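Local coordinates for protein methionine gamma-lyase (Trichomonas vaginalis, PDB 1E5E) that belongs to the Cys/Met metabolism family of pyridoxal-phosphate-dependent enzymes and assembles as a tetramer, at residues 69-74 / 78-83; 92-97 / 120-125; 105-110 / 162-167; 114-119 / 354-359. All blocks are in the same frame, centred on the assembly; numbering follows the deposited sequence.

Interaction 1 (69-74 / 78-83); sequences GKIAFL and EACVAT
Ala72 and Cys80 make the heart of this contact, with their CA atoms 5.2 Å apart. Cys80 CB rests against the helix backbone, 3.9 Å from Ala72 N, and meets the methyl of Ala72 at 4.0 Å CB to CB. The same methyl also touches the peptide carbonyl that precedes Cys80, with Ala72 CB 3.8 Å from Ala79 C. The thiol reaches a second helix residue: Cys80 SG stands opposite the backbone N across the CA-CB bond (chi1 169°) and comes within 3.9 Å of Ile71 CG2. The rest of the Ile71 chain leads off from the strand, and its contact with Cys80 is made by CB and the CG2 branch. No hydrogen bond joins the two segments, and the small side chains let the axes of helix 69-74 and strand 79-83 approach to 6.7 Å, running at 132° to each other. In the second shell, Glu78 and Ala79 both face Gly224 in a classic beta bulge, and Glu78 OE1 accepts from the backbone N of Ala226. Glu68 of the same helix binds Ala82 N. The helix thus packs on an end strand of the seven-stranded sheet, where Ile71 also touches Leu221 of strand 220-224 and Leu257 of helix 247-257, while Ala79 and Val81 pack against helix 226-241.

Interaction 2 (92-97 / 120-125); sequences ATVLTI and HALTKF
Val94 is the first residue of 92-97 to meet the other helix, pointing its CB at it and touching Leu122 with one methyl: Val94 CG2 lies 4.0 Å from Leu122 CD2. That methyl is the branch wedged between the backbone N and the carbonyl carbon, since CG1 takes the place opposite the carbonyl (chi1 -54°). The two side chains cross at about a right angle, and the touch is one of methyl on methyl.

Leu95 comes next and approaches more closely, with its CD2 3.7 Å from the same Leu122 CD2, so a single methyl of Leu122 is received by two successive residues of the facing helix. Neither leucine aims its CB straight across; each brings its CD2 methyl to the contact, and the nearest backbones, with CA atoms of Leu95 and Leu122 8.4 Å apart, stay at a spacing that the branched chains fill.

Leu95 also serves the assembly: its O accepts from Lys124 NZ of the second subunit, the reciprocal bond, from Lys124 NZ to Leu95 O of the second subunit, is made as well, and Phe125 meets Phe125 of that subunit. Helices 86-97 and 112-124 pack side by side, the latter linking the parallel, adjacent strands 103-107 and 128-132 in a beta-alpha-beta crossover. Such helix packing beside a mixed, mainly parallel sheet is characteristic of the large domain of fold type I pyridoxal-phosphate enzymes.

Interaction 3 (105-110 / 162-167); sequences ISDECL and KIIDME
The backbones of Cys109 and Lys162 stand 8.1 Å apart, and those of Asp107 and Ile164 9.3 Å, CA to CA in each case, so the contact is left to side chains. Asp107 and Lys162 reach for each other from opposite directions and form a salt bridge. Lys162 NZ gives its main bond to Asp107 OD1 at 2.8 Å, on the syn lone pair, and a weak one to Asp107 OD2 at 2.9 Å. The lysine chain is bent at chi3 (68°) on its way, passing its CE 4.2 Å from Cys109 CB. On its anti side the same OD1 takes the backbone N of Cys109, at 2.6 Å and nearly straight (166°), so two donors grip one oxygen and fix the carboxylate's rotation. Ile164 CD1 packs against OD2, which also binds Thr134 OG1, while NZ has a further partner in Asn133 OD1. A water accepts from Lys162 NZ and donates to Glu108 OE2, linking a second acidic group to the ammonium. The bond from Cys109 N to Asp107 OD1 defines an Asx turn, here at the end of strand 103-107 as the chain leaves the central sheet.

Interaction 4 (114-119 / 354-359); sequences THALFE and HAVVPK
Glu119 N bonds to His115 O at 2.8 Å, a regular helical bond that sets these two residues one turn apart, both turned toward the loop 354-359. No hydrogen bond crosses between the segments, and the contact rests on packing. The His115 ring, swung out with CG opposite the backbone N (chi1 -166°), offers one face to Val357. A methyl, Val357 CG1, stands 4.2 Å from the ring centroid and 19° off the ring normal, a CH-pi contact displaced toward the rim formed by ND1 and CE1; the two side chains meet at about a right angle. Phe131 stacks on the same imidazole, which adds to what holds its plane.

At the edge of the imidazole, in its plane, lies Glu119 OE1. This oxygen also meets the loop, 4.0 Å from Pro358 CD, the extended glutamate sliding past the proline ring in the opposite direction. Glu361 brings a like charge close to OE1. Between His115 and Glu119 on the helix, Ala116 CB touches Val356 CG2 at 4.5 Å, a looser apolar contact made by the solvent-exposed Val356.

The loop is shaped by a type I beta turn from His354 to Val357, closed by Val357 N to His354 O at 3.0 Å, and Pro358 then occupies the N-cap position, directly before helix 359-364. The arrangement is that of a turn leading into a helix and packed against helix 112-124, with the Val356 side chain about 8 Å from the bound ligand PPJ, which places the turn near the ligand site.

Overall arrangement
Interactions 1, 2 and 3 are buried, while interaction 4 is partly exposed. Interactions 2 and 4 share helix 112-124, where Leu122 N probably bonds to Leu117 O, and both touch the second subunit. Interactions 3 and 4 are joined by a probable bond from His354 NE2 to Leu110 O. Interactions 1 and 3 reach the same seven-stranded sheet, about 23 Å apart between centres, and differ in chemistry: small apolar groups at an end strand against a salt bridge at the end of an inner one. Interaction 2 is aliphatic helix packing, and interaction 4 mixes ring-face, proline and aliphatic contacts between a helix and a distant loop.

Interaction 1 (69-74 / 78-83)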
loop_
_atom_site.group_PDB
_atom_site.type_symbol
_atom_site.label_atom_id
_atom_site.label_comp_id
_atom_site.label_asym_id
_atom_site.label_seq_id
_atom_site.Cartn_x
_atom_site.Cartn_y
_atom_site.Cartn_z
ATOM N N GLY A 69 -8.699 -12.912 14.545
ATOM C CA GLY A 69 -10.002 -13.243 15.150
ATOM C C GLY A 69 -10.916 -13.819 14.089
ATOM O O GLY A 69 -11.682 -14.779 14.308
ATOM N N LYS A 70 -10.794 -13.291 12.875
ATOM C CA LYS A 70 -11.611 -13.842 11.774
ATOM C C LYS A 70 -11.209 -15.284 11.495
ATOM O O LYS A 70 -12.087 -16.184 11.481
ATOM C CB LYS A 70 -11.531 -12.953 10.556
ATOM C CG LYS A 70 -12.384 -11.683 10.597
ATOM C CD LYS A 70 -12.108 -10.763 9.429
ATOM C CE LYS A 70 -13.167 -9.649 9.296
ATOM N NZ LYS A 70 -13.249 -8.862 10.565
ATOM N N ILE A 71 -9.922 -15.615 11.468
ATOM C CA ILE A 71 -9.442 -16.968 11.175
ATOM C C ILE A 71 -9.699 -17.914 12.351
ATOM O O ILE A 71 -10.111 -19.054 12.116
ATOM C CB ILE A 71 -7.926 -16.997 10.860
ATOM C CG1 ILE A 71 -7.561 -16.146 9.626
ATOM C CG2 ILE A 71 -7.379 -18.404 10.721
ATOM C CD1 ILE A 71 -8.186 -16.670 8.352
ATOM N N ALA A 72 -9.485 -17.453 13.589
ATOM C CA ALA A 72 -9.773 -18.286 14.760
ATOM C C ALA A 72 -11.260 -18.660 14.754
ATOM O O ALA A 72 -11.599 -19.792 15.081
ATOM C CB ALA A 72 -9.603 -17.550 16.087
ATOM N N PHE A 73 -12.142 -17.714 14.370
ATOM C CA PHE A 73 -13.565 -18.060 14.281
ATOM C C PHE A 73 -13.780 -19.133 13.211
ATOM O O PHE A 73 -14.478 -20.134 13.482
ATOM C CB PHE A 73 -14.427 -16.821 14.016
ATOM C CG PHE A 73 -15.894 -17.132 13.997
ATOM C CD1 PHE A 73 -16.497 -17.633 12.867
ATOM C CD2 PHE A 73 -16.639 -16.927 15.140
ATOM C CE1 PHE A 73 -17.842 -17.999 12.894
ATOM C CE2 PHE A 73 -17.996 -17.222 15.158
ATOM C CZ PHE A 73 -18.588 -17.775 14.025
ATOM N N LEU A 74 -13.209 -18.928 12.011
ATOM C CA LEU A 74 -13.393 -19.889 10.932
ATOM C C LEU A 74 -12.830 -21.279 11.232
ATOM O O LEU A 74 -13.410 -22.256 10.750
ATOM C CB LEU A 74 -12.795 -19.361 9.612
ATOM C CG LEU A 74 -13.576 -18.119 9.071
ATOM C CD1 LEU A 74 -12.793 -17.458 7.929
ATOM C CD2 LEU A 74 -14.957 -18.541 8.566
ATOM N N GLU A 78 -9.601 -21.167 19.893
ATOM C CA GLU A 78 -9.737 -19.982 20.753
ATOM C C GLU A 78 -8.964 -18.784 20.178
ATOM O O GLU A 78 -9.301 -17.640 20.472
ATOM C CB GLU A 78 -9.113 -20.271 22.140
ATOM C CG GLU A 78 -9.915 -21.406 22.807
ATOM C CD GLU A 78 -9.375 -21.803 24.171
ATOM O OE1 GLU A 78 -8.234 -21.511 24.560
ATOM O OE2 GLU A 78 -10.147 -22.475 24.894
ATOM N N ALA A 79 -7.837 -19.015 19.516
ATOM C CA ALA A 79 -6.960 -17.915 19.151
ATOM C C ALA A 79 -6.301 -18.227 17.812
ATOM O O ALA A 79 -6.360 -19.366 17.334
ATOM C CB ALA A 79 -5.921 -17.689 20.253
ATOM N N CYS A 80 -5.611 -17.231 17.308
ATOM C CA CYS A 80 -4.852 -17.337 16.070
ATOM C C CYS A 80 -3.740 -16.299 16.124
ATOM O O CYS A 80 -3.861 -15.169 16.602
ATOM C CB CYS A 80 -5.805 -17.110 14.864
ATOM S SG CYS A 80 -4.901 -16.898 13.306
ATOM N N VAL A 81 -2.571 -16.647 15.646
ATOM C CA VAL A 81 -1.371 -15.829 15.543
ATOM C C VAL A 81 -0.992 -15.776 14.054
ATOM O O VAL A 81 -0.896 -16.842 13.445
ATOM C CB VAL A 81 -0.231 -16.455 16.347
ATOM C CG1 VAL A 81 1.092 -15.708 16.167
ATOM C CG2 VAL A 81 -0.585 -16.532 17.833
ATOM N N ALA A 82 -0.878 -14.597 13.478
ATOM C CA ALA A 82 -0.478 -14.469 12.079
ATOM C C ALA A 82 1.013 -14.300 11.960
ATOM O O ALA A 82 1.604 -13.829 12.926
ATOM C CB ALA A 82 -1.129 -13.250 11.368
ATOM N N THR A 83 1.634 -14.718 10.876
ATOM C CA THR A 83 3.059 -14.599 10.719
ATOM C C THR A 83 3.346 -14.143 9.280
ATOM O O THR A 83 2.424 -13.993 8.462
ATOM C CB THR A 83 3.846 -15.906 10.938
ATOM O OG1 THR A 83 3.451 -16.772 9.877
ATOM C CG2 THR A 83 3.569 -16.561 12.291
#

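Interaction 2 (92-97 / 120-125)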
loop_
_atom_site.group_PDB
_atom_site.type_symbol
_atom_site.label_atom_id
_atom_site.label_comp_id
_atom_site.label_asym_id
_atom_site.label_seq_id
_atom_site.Cartn_x
_atom_site.Cartn_y
_atom_site.Cartn_z
ATOM N N ALA A 92 7.542 -21.094 14.254
ATOM C CA ALA A 92 7.272 -20.434 15.533
ATOM C C ALA A 92 6.541 -21.397 16.455
ATOM O O ALA A 92 6.728 -21.372 17.669
ATOM C CB ALA A 92 6.441 -19.164 15.350
ATOM N N THR A 93 5.673 -22.220 15.854
ATOM C CA THR A 93 4.938 -23.223 16.600
ATOM C C THR A 93 5.887 -24.312 17.090
ATOM O O THR A 93 6.024 -24.521 18.297
ATOM C CB THR A 93 3.846 -23.827 15.688
ATOM O OG1 THR A 93 2.928 -22.768 15.336
ATOM C CG2 THR A 93 3.135 -24.995 16.348
ATOM N N VAL A 94 6.582 -25.032 16.206
ATOM C CA VAL A 94 7.414 -26.113 16.707
ATOM C C VAL A 94 8.618 -25.589 17.485
ATOM O O VAL A 94 9.022 -26.332 18.387
ATOM C CB VAL A 94 7.861 -27.140 15.654
ATOM C CG1 VAL A 94 6.661 -27.699 14.900
ATOM C CG2 VAL A 94 8.898 -26.576 14.701
ATOM N N LEU A 95 9.175 -24.394 17.281
ATOM C CA LEU A 95 10.328 -23.955 18.079
ATOM C C LEU A 95 9.913 -23.467 19.460
ATOM O O LEU A 95 10.746 -23.413 20.376
ATOM C CB LEU A 95 11.188 -22.956 17.344
ATOM C CG LEU A 95 11.837 -23.480 16.052
ATOM C CD1 LEU A 95 12.524 -22.320 15.344
ATOM C CD2 LEU A 95 12.843 -24.615 16.341
ATOM N N THR A 96 8.633 -23.153 19.666
ATOM C CA THR A 96 8.138 -22.791 20.972
ATOM C C THR A 96 7.930 -24.058 21.819
ATOM O O THR A 96 8.261 -24.083 23.005
ATOM C CB THR A 96 6.758 -22.102 20.898
ATOM O OG1 THR A 96 6.923 -20.878 20.159
ATOM C CG2 THR A 96 6.149 -21.759 22.238
ATOM N N ILE A 97 7.324 -25.058 21.187
ATOM C CA ILE A 97 7.016 -26.304 21.895
ATOM C C ILE A 97 8.288 -27.061 22.274
ATOM O O ILE A 97 8.459 -27.428 23.437
ATOM C CB ILE A 97 6.072 -27.191 21.074
ATOM C CG1 ILE A 97 4.723 -26.484 20.866
ATOM C CG2 ILE A 97 5.808 -28.529 21.748
ATOM C CD1 ILE A 97 3.950 -27.043 19.682
ATOM N N HIS A 120 16.764 -31.313 8.850
ATOM C CA HIS A 120 18.037 -30.675 9.061
ATOM C C HIS A 120 18.171 -29.672 10.187
ATOM O O HIS A 120 19.107 -29.770 10.982
ATOM C CB HIS A 120 18.509 -30.046 7.727
ATOM C CG HIS A 120 18.605 -31.107 6.663
ATOM N ND1 HIS A 120 19.499 -32.153 6.812
ATOM C CD2 HIS A 120 17.974 -31.309 5.489
ATOM C CE1 HIS A 120 19.415 -32.956 5.769
ATOM N NE2 HIS A 120 18.496 -32.462 4.954
ATOM N N ALA A 121 17.263 -28.718 10.325
ATOM C CA ALA A 121 17.328 -27.716 11.376
ATOM C C ALA A 121 16.998 -28.212 12.764
ATOM O O ALA A 121 17.725 -28.005 13.731
ATOM C CB ALA A 121 16.426 -26.518 11.001
ATOM N N LEU A 122 15.838 -28.876 12.912
ATOM C CA LEU A 122 15.424 -29.381 14.219
ATOM C C LEU A 122 16.466 -30.366 14.778
ATOM O O LEU A 122 16.768 -30.275 15.965
ATOM C CB LEU A 122 14.023 -29.972 14.218
ATOM C CG LEU A 122 12.675 -29.280 13.976
ATOM C CD1 LEU A 122 11.507 -30.156 14.395
ATOM C CD2 LEU A 122 12.618 -27.915 14.663
ATOM N N THR A 123 17.012 -31.233 13.942
ATOM C CA THR A 123 18.009 -32.192 14.380
ATOM C C THR A 123 19.344 -31.556 14.735
ATOM O O THR A 123 19.959 -32.058 15.676
ATOM C CB THR A 123 18.205 -33.316 13.353
ATOM O OG1 THR A 123 18.597 -32.777 12.099
ATOM C CG2 THR A 123 16.919 -34.128 13.123
ATOM N N LYS A 124 19.758 -30.393 14.241
ATOM C CA LYS A 124 21.019 -29.781 14.711
ATOM C C LYS A 124 20.840 -29.084 16.056
ATOM O O LYS A 124 21.815 -28.646 16.688
ATOM C CB LYS A 124 21.561 -28.865 13.642
ATOM C CG LYS A 124 20.721 -27.662 13.257
ATOM C CD LYS A 124 21.641 -26.738 12.448
ATOM C CE LYS A 124 21.113 -25.298 12.591
ATOM N NZ LYS A 124 21.971 -24.358 11.831
ATOM N N PHE A 125 19.629 -28.957 16.530
ATOM C CA PHE A 125 19.240 -28.348 17.783
ATOM C C PHE A 125 18.830 -29.391 18.800
ATOM O O PHE A 125 18.173 -29.130 19.805
ATOM C CB PHE A 125 18.085 -27.335 17.560
ATOM C CG PHE A 125 18.593 -26.121 16.795
ATOM C CD1 PHE A 125 19.791 -25.515 17.044
ATOM C CD2 PHE A 125 17.729 -25.567 15.837
ATOM C CE1 PHE A 125 20.197 -24.396 16.337
ATOM C CE2 PHE A 125 18.134 -24.454 15.118
ATOM C CZ PHE A 125 19.369 -23.894 15.350
#

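Interaction 3 (105-110 / 162-167)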
loop_
_atom_site.group_PDB
_atom_site.type_symbol
_atom_site.label_atom_id
_atom_site.label_comp_id
_atom_site.label_asym_id
_atom_site.label_seq_id
_atom_site.Cartn_x
_atom_site.Cartn_y
_atom_site.Cartn_z
ATOM N N ILE A 105 7.271 -36.625 15.782
ATOM C CA ILE A 105 6.849 -37.550 14.732
ATOM C C ILE A 105 6.141 -36.755 13.625
ATOM O O ILE A 105 5.198 -35.993 13.850
ATOM C CB ILE A 105 5.878 -38.618 15.267
ATOM C CG1 ILE A 105 6.580 -39.474 16.329
ATOM C CG2 ILE A 105 5.330 -39.506 14.139
ATOM C CD1 ILE A 105 5.624 -40.327 17.158
ATOM N N SER A 106 6.584 -36.975 12.395
ATOM C CA SER A 106 5.970 -36.351 11.251
ATOM C C SER A 106 5.639 -37.313 10.115
ATOM O O SER A 106 6.326 -38.305 9.860
ATOM C CB SER A 106 6.970 -35.351 10.645
ATOM O OG SER A 106 6.430 -34.794 9.454
ATOM N N ASP A 107 4.600 -36.924 9.377
ATOM C CA ASP A 107 4.267 -37.729 8.201
ATOM C C ASP A 107 5.468 -37.439 7.307
ATOM O O ASP A 107 5.988 -36.312 7.372
ATOM C CB ASP A 107 2.991 -37.377 7.492
ATOM C CG ASP A 107 2.593 -38.415 6.445
ATOM O OD1 ASP A 107 3.119 -38.323 5.313
ATOM O OD2 ASP A 107 1.771 -39.299 6.782
ATOM N N GLU A 108 5.887 -38.436 6.559
ATOM C CA GLU A 108 6.980 -38.238 5.616
ATOM C C GLU A 108 6.550 -37.484 4.383
ATOM O O GLU A 108 7.451 -37.060 3.651
ATOM C CB GLU A 108 7.506 -39.626 5.159
ATOM C CG GLU A 108 6.465 -40.452 4.425
ATOM C CD GLU A 108 6.955 -41.833 3.970
ATOM O OE1 GLU A 108 8.080 -42.043 3.464
ATOM O OE2 GLU A 108 6.104 -42.740 3.985
ATOM N N CYS A 109 5.251 -37.418 4.050
ATOM C CA CYS A 109 4.939 -36.651 2.838
ATOM C C CYS A 109 4.518 -35.237 3.230
ATOM O O CYS A 109 3.320 -35.028 3.528
ATOM C CB CYS A 109 3.856 -37.286 1.968
ATOM S SG CYS A 109 3.671 -36.461 0.358
ATOM N N LEU A 110 5.436 -34.304 3.183
ATOM C CA LEU A 110 5.203 -32.920 3.530
ATOM C C LEU A 110 5.703 -32.020 2.388
ATOM O O LEU A 110 6.494 -32.375 1.494
ATOM C CB LEU A 110 6.075 -32.514 4.721
ATOM C CG LEU A 110 6.087 -33.320 6.007
ATOM C CD1 LEU A 110 7.068 -32.772 7.022
ATOM C CD2 LEU A 110 4.660 -33.351 6.586
ATOM N N LYS A 162 -2.249 -37.371 -0.483
ATOM C CA LYS A 162 -2.539 -38.539 0.342
ATOM C C LYS A 162 -3.501 -38.099 1.454
ATOM O O LYS A 162 -3.285 -37.025 2.022
ATOM C CB LYS A 162 -1.314 -39.210 0.916
ATOM C CG LYS A 162 -1.524 -40.233 2.026
ATOM C CD LYS A 162 -0.170 -40.741 2.541
ATOM C CE LYS A 162 0.627 -39.683 3.292
ATOM N NZ LYS A 162 1.738 -40.397 4.066
ATOM N N ILE A 163 -4.529 -38.895 1.729
ATOM C CA ILE A 163 -5.447 -38.507 2.785
ATOM C C ILE A 163 -5.055 -39.142 4.101
ATOM O O ILE A 163 -4.677 -40.300 4.095
ATOM C CB ILE A 163 -6.904 -38.964 2.454
ATOM C CG1 ILE A 163 -7.286 -38.416 1.081
ATOM C CG2 ILE A 163 -7.884 -38.561 3.537
ATOM C CD1 ILE A 163 -7.362 -36.913 0.984
ATOM N N ILE A 164 -5.144 -38.426 5.209
ATOM C CA ILE A 164 -4.782 -39.014 6.490
ATOM C C ILE A 164 -6.013 -38.971 7.364
ATOM O O ILE A 164 -6.673 -37.937 7.440
ATOM C CB ILE A 164 -3.614 -38.303 7.161
ATOM C CG1 ILE A 164 -2.326 -38.481 6.327
ATOM C CG2 ILE A 164 -3.425 -38.793 8.615
ATOM C CD1 ILE A 164 -1.357 -37.372 6.677
ATOM N N ASP A 165 -6.334 -40.084 8.000
ATOM C CA ASP A 165 -7.414 -40.169 8.969
ATOM C C ASP A 165 -6.971 -39.500 10.268
ATOM O O ASP A 165 -6.294 -40.066 11.120
ATOM C CB ASP A 165 -7.771 -41.647 9.199
ATOM C CG ASP A 165 -8.905 -41.789 10.183
ATOM O OD1 ASP A 165 -9.205 -40.899 10.996
ATOM O OD2 ASP A 165 -9.513 -42.876 10.164
ATOM N N MET A 166 -7.375 -38.240 10.413
ATOM C CA MET A 166 -7.004 -37.380 11.525
ATOM C C MET A 166 -7.539 -37.859 12.870
ATOM O O MET A 166 -6.788 -37.817 13.851
ATOM C CB MET A 166 -7.497 -35.930 11.304
ATOM C CG MET A 166 -6.759 -35.241 10.167
ATOM S SD MET A 166 -7.061 -33.472 10.012
ATOM C CE MET A 166 -8.721 -33.469 9.376
ATOM N N GLU A 167 -8.797 -38.286 12.884
ATOM C CA GLU A 167 -9.314 -38.777 14.163
ATOM C C GLU A 167 -8.461 -39.939 14.706
ATOM O O GLU A 167 -8.096 -39.945 15.883
ATOM C CB GLU A 167 -10.756 -39.213 14.062
ATOM C CG GLU A 167 -11.327 -39.493 15.445
ATOM C CD GLU A 167 -12.831 -39.544 15.408
ATOM O OE1 GLU A 167 -13.461 -39.347 14.337
ATOM O OE2 GLU A 167 -13.411 -39.733 16.492
HETATM O O HOH W 1 3.768 -41.638 2.148
#

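Interaction 4 (114-119 / 354-359)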
loop_
_atom_site.group_PDB
_atom_site.type_symbol
_atom_site.label_atom_id
_atom_site.label_comp_id
_atom_site.label_asym_id
_atom_site.label_seq_id
_atom_site.Cartn_x
_atom_site.Cartn_y
_atom_site.Cartn_z
ATOM N N THR A 114 9.118 -27.759 4.753
ATOM C CA THR A 114 8.870 -28.243 6.102
ATOM C C THR A 114 9.716 -29.485 6.422
ATOM O O THR A 114 10.268 -29.701 7.508
ATOM C CB THR A 114 7.395 -28.640 6.275
ATOM O OG1 THR A 114 6.524 -27.664 5.724
ATOM C CG2 THR A 114 7.117 -28.841 7.758
ATOM N N HIS A 115 9.783 -30.379 5.413
ATOM C CA HIS A 115 10.556 -31.620 5.554
ATOM C C HIS A 115 12.025 -31.270 5.827
ATOM O O HIS A 115 12.591 -31.830 6.758
ATOM C CB HIS A 115 10.456 -32.448 4.259
ATOM C CG HIS A 115 10.922 -33.871 4.407
ATOM N ND1 HIS A 115 12.285 -34.225 4.450
ATOM C CD2 HIS A 115 10.144 -34.994 4.492
ATOM C CE1 HIS A 115 12.296 -35.548 4.578
ATOM N NE2 HIS A 115 11.064 -36.022 4.599
ATOM N N ALA A 116 12.531 -30.264 5.105
ATOM C CA ALA A 116 13.917 -29.829 5.366
ATOM C C ALA A 116 14.095 -29.212 6.736
ATOM O O ALA A 116 15.046 -29.467 7.496
ATOM C CB ALA A 116 14.375 -28.843 4.289
ATOM N N LEU A 117 13.157 -28.368 7.156
ATOM C CA LEU A 117 13.179 -27.748 8.482
ATOM C C LEU A 117 13.337 -28.858 9.555
ATOM O O LEU A 117 14.176 -28.838 10.458
ATOM C CB LEU A 117 11.863 -26.980 8.750
ATOM C CG LEU A 117 11.580 -26.540 10.182
ATOM C CD1 LEU A 117 12.605 -25.515 10.696
ATOM C CD2 LEU A 117 10.167 -25.959 10.351
ATOM N N PHE A 118 12.455 -29.847 9.425
ATOM C CA PHE A 118 12.392 -30.988 10.334
ATOM C C PHE A 118 13.653 -31.853 10.248
ATOM O O PHE A 118 14.283 -32.192 11.262
ATOM C CB PHE A 118 11.096 -31.760 10.093
ATOM C CG PHE A 118 9.734 -31.245 10.482
ATOM C CD1 PHE A 118 9.595 -29.963 11.003
ATOM C CD2 PHE A 118 8.564 -31.979 10.299
ATOM C CE1 PHE A 118 8.354 -29.492 11.361
ATOM C CE2 PHE A 118 7.284 -31.514 10.636
ATOM C CZ PHE A 118 7.210 -30.230 11.171
ATOM N N GLU A 119 14.111 -32.226 9.056
ATOM C CA GLU A 119 15.191 -33.175 8.886
ATOM C C GLU A 119 16.556 -32.575 9.214
ATOM O O GLU A 119 17.363 -33.256 9.810
ATOM C CB GLU A 119 15.204 -33.745 7.457
ATOM C CG GLU A 119 16.283 -34.795 7.244
ATOM C CD GLU A 119 16.135 -35.536 5.933
ATOM O OE1 GLU A 119 15.652 -35.038 4.903
ATOM O OE2 GLU A 119 16.513 -36.724 5.896
ATOM N N HIS A 354 9.888 -29.823 -4.383
ATOM C CA HIS A 354 10.445 -30.890 -3.543
ATOM C C HIS A 354 11.824 -31.311 -3.969
ATOM O O HIS A 354 12.351 -32.313 -3.461
ATOM C CB HIS A 354 9.486 -32.095 -3.530
ATOM C CG HIS A 354 8.253 -31.830 -2.708
ATOM N ND1 HIS A 354 7.198 -31.088 -3.183
ATOM C CD2 HIS A 354 7.911 -32.241 -1.453
ATOM C CE1 HIS A 354 6.254 -31.044 -2.244
ATOM N NE2 HIS A 354 6.657 -31.747 -1.178
ATOM N N ALA A 355 12.469 -30.485 -4.801
ATOM C CA ALA A 355 13.832 -30.764 -5.226
ATOM C C ALA A 355 14.788 -30.736 -4.033
ATOM O O ALA A 355 15.812 -31.433 -4.085
ATOM C CB ALA A 355 14.348 -29.773 -6.251
ATOM N N VAL A 356 14.430 -30.013 -2.971
ATOM C CA VAL A 356 15.281 -29.935 -1.789
ATOM C C VAL A 356 15.276 -31.235 -1.002
ATOM O O VAL A 356 16.196 -31.484 -0.208
ATOM C CB VAL A 356 14.873 -28.699 -0.933
ATOM C CG1 VAL A 356 13.510 -28.843 -0.273
ATOM C CG2 VAL A 356 15.920 -28.379 0.131
ATOM N N VAL A 357 14.292 -32.110 -1.206
ATOM C CA VAL A 357 14.231 -33.379 -0.478
ATOM C C VAL A 357 15.014 -34.446 -1.231
ATOM O O VAL A 357 14.813 -34.597 -2.433
ATOM C CB VAL A 357 12.775 -33.831 -0.326
ATOM C CG1 VAL A 357 12.743 -35.114 0.498
ATOM C CG2 VAL A 357 11.923 -32.745 0.323
ATOM N N PRO A 358 15.936 -35.144 -0.577
ATOM C CA PRO A 358 16.682 -36.229 -1.204
ATOM C C PRO A 358 15.674 -37.098 -1.951
ATOM O O PRO A 358 14.529 -37.410 -1.552
ATOM C CB PRO A 358 17.373 -36.918 -0.032
ATOM C CG PRO A 358 17.503 -35.809 0.976
ATOM C CD PRO A 358 16.111 -35.146 0.895
ATOM N N LYS A 359 16.073 -37.478 -3.159
ATOM C CA LYS A 359 15.328 -38.297 -4.095
ATOM C C LYS A 359 14.712 -39.534 -3.463
ATOM O O LYS A 359 13.507 -39.779 -3.614
ATOM C CB LYS A 359 16.272 -38.672 -5.265
ATOM C CG LYS A 359 15.468 -39.278 -6.430
ATOM C CD LYS A 359 16.351 -39.492 -7.658
ATOM C CE LYS A 359 15.463 -39.718 -8.885
ATOM N NZ LYS A 359 16.290 -39.840 -10.124
#